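Local coordinates for aquaporin AqpM (Methanothermobacter marburgensis str. Marburg, PDB 2F2B), which forms a homotetrameric membrane channel that lets water pass in both directions under osmotic pressure and also gives a transient rise in glycerol flux, at residues Leu132-Pro137 and Thr216-Tyr221. Residues are numbered along the deposited sequence; the frame is centred on the assembly and turned at random.
Sequences LGATAP and TDLWNY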
ATOM      1  N   LEU A 132     -16.858  -5.586  17.213  1.00 14.23           N
ATOM      2  CA  LEU A 132     -15.467  -5.418  17.626  1.00 13.23           C
ATOM      3  C   LEU A 132     -14.507  -6.187  16.723  1.00 12.83           C
ATOM      4  O   LEU A 132     -13.439  -6.616  17.156  1.00 12.09           O
ATOM      5  CB  LEU A 132     -15.289  -5.840  19.090  1.00 14.81           C
ATOM      6  CG  LEU A 132     -15.908  -4.869  20.113  1.00 14.94           C
ATOM      7  CD1 LEU A 132     -15.799  -5.442  21.523  1.00 17.14           C
ATOM      8  CD2 LEU A 132     -15.191  -3.525  20.031  1.00 17.09           C
ATOM      9  N   GLY A 133     -14.899  -6.342  15.463  1.00 12.53           N
ATOM     10  CA  GLY A 133     -14.073  -7.052  14.502  1.00 13.07           C
ATOM     11  C   GLY A 133     -13.832  -8.515  14.830  1.00 13.47           C
ATOM     12  O   GLY A 133     -12.784  -9.063  14.487  1.00 13.94           O
ATOM     13  N   ALA A 134     -14.792  -9.161  15.487  1.00 12.60           N
ATOM     14  CA  ALA A 134     -14.644 -10.572  15.834  1.00 13.78           C
ATOM     15  C   ALA A 134     -14.667 -11.438  14.573  1.00 13.95           C
ATOM     16  O   ALA A 134     -15.435 -11.183  13.645  1.00 16.44           O
ATOM     17  CB  ALA A 134     -15.765 -11.002  16.784  1.00 14.01           C
ATOM     18  N   THR A 135     -13.822 -12.463  14.543  1.00 14.49           N
ATOM     19  CA  THR A 135     -13.757 -13.362  13.394  1.00 14.02           C
ATOM     20  C   THR A 135     -14.731 -14.534  13.529  1.00 15.21           C
ATOM     21  O   THR A 135     -14.754 -15.218  14.553  1.00 15.64           O
ATOM     22  CB  THR A 135     -12.335 -13.946  13.217  1.00 13.89           C
ATOM     23  OG1 THR A 135     -11.937 -14.611  14.423  1.00 15.35           O
ATOM     24  CG2 THR A 135     -11.333 -12.834  12.901  1.00 13.05           C
ATOM     25  N   ALA A 136     -15.531 -14.756  12.491  1.00 14.97           N
ATOM     26  CA  ALA A 136     -16.492 -15.860  12.469  1.00 16.32           C
ATOM     27  C   ALA A 136     -16.771 -16.230  11.019  1.00 16.04           C
ATOM     28  O   ALA A 136     -16.617 -15.401  10.122  1.00 16.36           O
ATOM     29  CB  ALA A 136     -17.792 -15.453  13.170  1.00 16.50           C
ATOM     30  N   PRO A 137     -17.176 -17.485  10.764  1.00 15.85           N
ATOM     31  CA  PRO A 137     -17.459 -17.882   9.383  1.00 16.14           C
ATOM     32  C   PRO A 137     -18.493 -16.946   8.759  1.00 16.17           C
ATOM     33  O   PRO A 137     -19.482 -16.584   9.400  1.00 16.85           O
ATOM     34  CB  PRO A 137     -17.984 -19.311   9.533  1.00 16.69           C
ATOM     35  CG  PRO A 137     -17.255 -19.810  10.743  1.00 15.29           C
ATOM     36  CD  PRO A 137     -17.342 -18.624  11.684  1.00 16.07           C
ATOM     37  N   THR A 216     -23.188 -11.023  22.534  1.00 24.77           N
ATOM     38  CA  THR A 216     -22.976 -11.950  21.430  1.00 25.02           C
ATOM     39  C   THR A 216     -22.084 -13.099  21.885  1.00 24.41           C
ATOM     40  O   THR A 216     -20.992 -12.880  22.413  1.00 24.45           O
ATOM     41  CB  THR A 216     -22.315 -11.243  20.228  1.00 26.67           C
ATOM     42  OG1 THR A 216     -23.065 -10.066  19.897  1.00 28.93           O
ATOM     43  CG2 THR A 216     -22.283 -12.166  19.021  1.00 27.57           C
ATOM     44  N   ASP A 217     -22.559 -14.320  21.668  1.00 22.98           N
ATOM     45  CA  ASP A 217     -21.846 -15.532  22.057  1.00 23.88           C
ATOM     46  C   ASP A 217     -21.315 -16.249  20.813  1.00 23.14           C
ATOM     47  O   ASP A 217     -22.059 -16.943  20.120  1.00 22.40           O
ATOM     48  CB  ASP A 217     -22.808 -16.435  22.837  1.00 26.02           C
ATOM     49  CG  ASP A 217     -22.187 -17.753  23.252  1.00 28.51           C
ATOM     50  OD1 ASP A 217     -20.971 -17.963  23.043  1.00 27.50           O
ATOM     51  OD2 ASP A 217     -22.937 -18.586  23.802  1.00 30.86           O
ATOM     52  N   LEU A 218     -20.025 -16.079  20.541  1.00 22.04           N
ATOM     53  CA  LEU A 218     -19.395 -16.694  19.372  1.00 21.17           C
ATOM     54  C   LEU A 218     -18.459 -17.844  19.750  1.00 20.47           C
ATOM     55  O   LEU A 218     -17.822 -18.443  18.883  1.00 19.67           O
ATOM     56  CB  LEU A 218     -18.594 -15.634  18.601  1.00 20.85           C
ATOM     57  CG  LEU A 218     -19.341 -14.386  18.118  1.00 21.19           C
ATOM     58  CD1 LEU A 218     -18.342 -13.334  17.638  1.00 21.08           C
ATOM     59  CD2 LEU A 218     -20.301 -14.765  17.002  1.00 21.31           C
ATOM     60  N   TRP A 219     -18.390 -18.159  21.039  1.00 19.27           N
ATOM     61  CA  TRP A 219     -17.497 -19.207  21.523  1.00 20.00           C
ATOM     62  C   TRP A 219     -17.611 -20.566  20.842  1.00 19.94           C
ATOM     63  O   TRP A 219     -16.659 -21.344  20.837  1.00 19.26           O
ATOM     64  CB  TRP A 219     -17.655 -19.358  23.037  1.00 20.59           C
ATOM     65  CG  TRP A 219     -17.227 -18.126  23.770  1.00 21.04           C
ATOM     66  CD1 TRP A 219     -18.031 -17.246  24.436  1.00 21.30           C
ATOM     67  CD2 TRP A 219     -15.892 -17.618  23.885  1.00 20.36           C
ATOM     68  NE1 TRP A 219     -17.278 -16.219  24.959  1.00 21.95           N
ATOM     69  CE2 TRP A 219     -15.962 -16.423  24.635  1.00 20.58           C
ATOM     70  CE3 TRP A 219     -14.643 -18.057  23.426  1.00 19.90           C
ATOM     71  CZ2 TRP A 219     -14.830 -15.661  24.938  1.00 20.41           C
ATOM     72  CZ3 TRP A 219     -13.516 -17.298  23.728  1.00 20.05           C
ATOM     73  CH2 TRP A 219     -13.619 -16.114  24.479  1.00 18.91           C
ATOM     74  N   ASN A 220     -18.769 -20.850  20.264  1.00 20.59           N
ATOM     75  CA  ASN A 220     -18.981 -22.114  19.573  1.00 21.73           C
ATOM     76  C   ASN A 220     -18.100 -22.222  18.326  1.00 21.06           C
ATOM     77  O   ASN A 220     -17.903 -23.312  17.786  1.00 20.64           O
ATOM     78  CB  ASN A 220     -20.460 -22.241  19.206  1.00 25.81           C
ATOM     79  CG  ASN A 220     -21.116 -20.891  18.973  1.00 30.38           C
ATOM     80  OD1 ASN A 220     -20.904 -20.251  17.944  1.00 34.46           O
ATOM     81  ND2 ASN A 220     -21.907 -20.443  19.944  1.00 34.72           N
ATOM     82  N   TYR A 221     -17.557 -21.091  17.885  1.00 19.48           N
ATOM     83  CA  TYR A 221     -16.693 -21.056  16.705  1.00 19.59           C
ATOM     84  C   TYR A 221     -15.216 -20.954  17.076  1.00 18.52           C
ATOM     85  O   TYR A 221     -14.341 -21.124  16.222  1.00 17.70           O
ATOM     86  CB  TYR A 221     -17.031 -19.847  15.826  1.00 19.55           C
ATOM     87  CG  TYR A 221     -18.427 -19.823  15.253  1.00 23.03           C
ATOM     88  CD1 TYR A 221     -18.844 -20.782  14.329  1.00 24.63           C
ATOM     89  CD2 TYR A 221     -19.324 -18.816  15.609  1.00 24.79           C
ATOM     90  CE1 TYR A 221     -20.121 -20.735  13.768  1.00 26.30           C
ATOM     91  CE2 TYR A 221     -20.602 -18.760  15.055  1.00 27.52           C
ATOM     92  CZ  TYR A 221     -20.991 -19.721  14.136  1.00 27.66           C
ATOM     93  OH  TYR A 221     -22.249 -19.657  13.577  1.00 31.17           O
TER
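Pro137 lies over one face of the Tyr221 ring, with CD 4.0 Å from the ring centroid and 22° off the normal, a CH-pi contact made by the edge of the pyrrolidine. The proline is displaced toward one side of the ring: CD is nearest to Tyr221 CD1, at 3.7 Å, and CG reaches the same carbon at 4.0 Å. On the opposite face sits the amide oxygen of Asn220, OD1, 3.1 Å above the plane and also near the rim, which leaves the ring between a ring CH2 and a polar atom of its own neighbour. Tyr221 CG stands anti to the carbonyl carbon (chi1 -62°), a setting that turns the ring toward the proline. Ala136 CB approaches the ring obliquely and loosely, 4.4 Å from Tyr221 CD2. Both segments lie in loops of the aquaporin fold; 132-137, predicted to be extracellular, leads into helix 143-166, and 216-221, which straddles the predicted edge of the last membrane span, joins helix 200-214, which begins within the second NPA motif, to helix 224-243. Pro137 also rests on Ile224 and Tyr225 of that last helix. Farther along, the methyl of Ala134 meets one branch of Leu218, CB to CD1 at 3.6 Å, and Ala134 leans on Asp210 of helix 200-214 as well. No hydrogen bond crosses between the loops; the contacts are all carbon to carbon. Thr135, between Ala134 and Ala136 in sequence, turns its polar groups to helix 200-214 instead, pairing OG1 with Thr203 and its carbonyl with Tyr207. In 216-221, Asp217 OD1 accepts from Trp219 N at 3.3 Å in an Asx turn, and Tyr221 N bonds to Leu218 O at 2.8 Å, tying together the two residues that face the other loop.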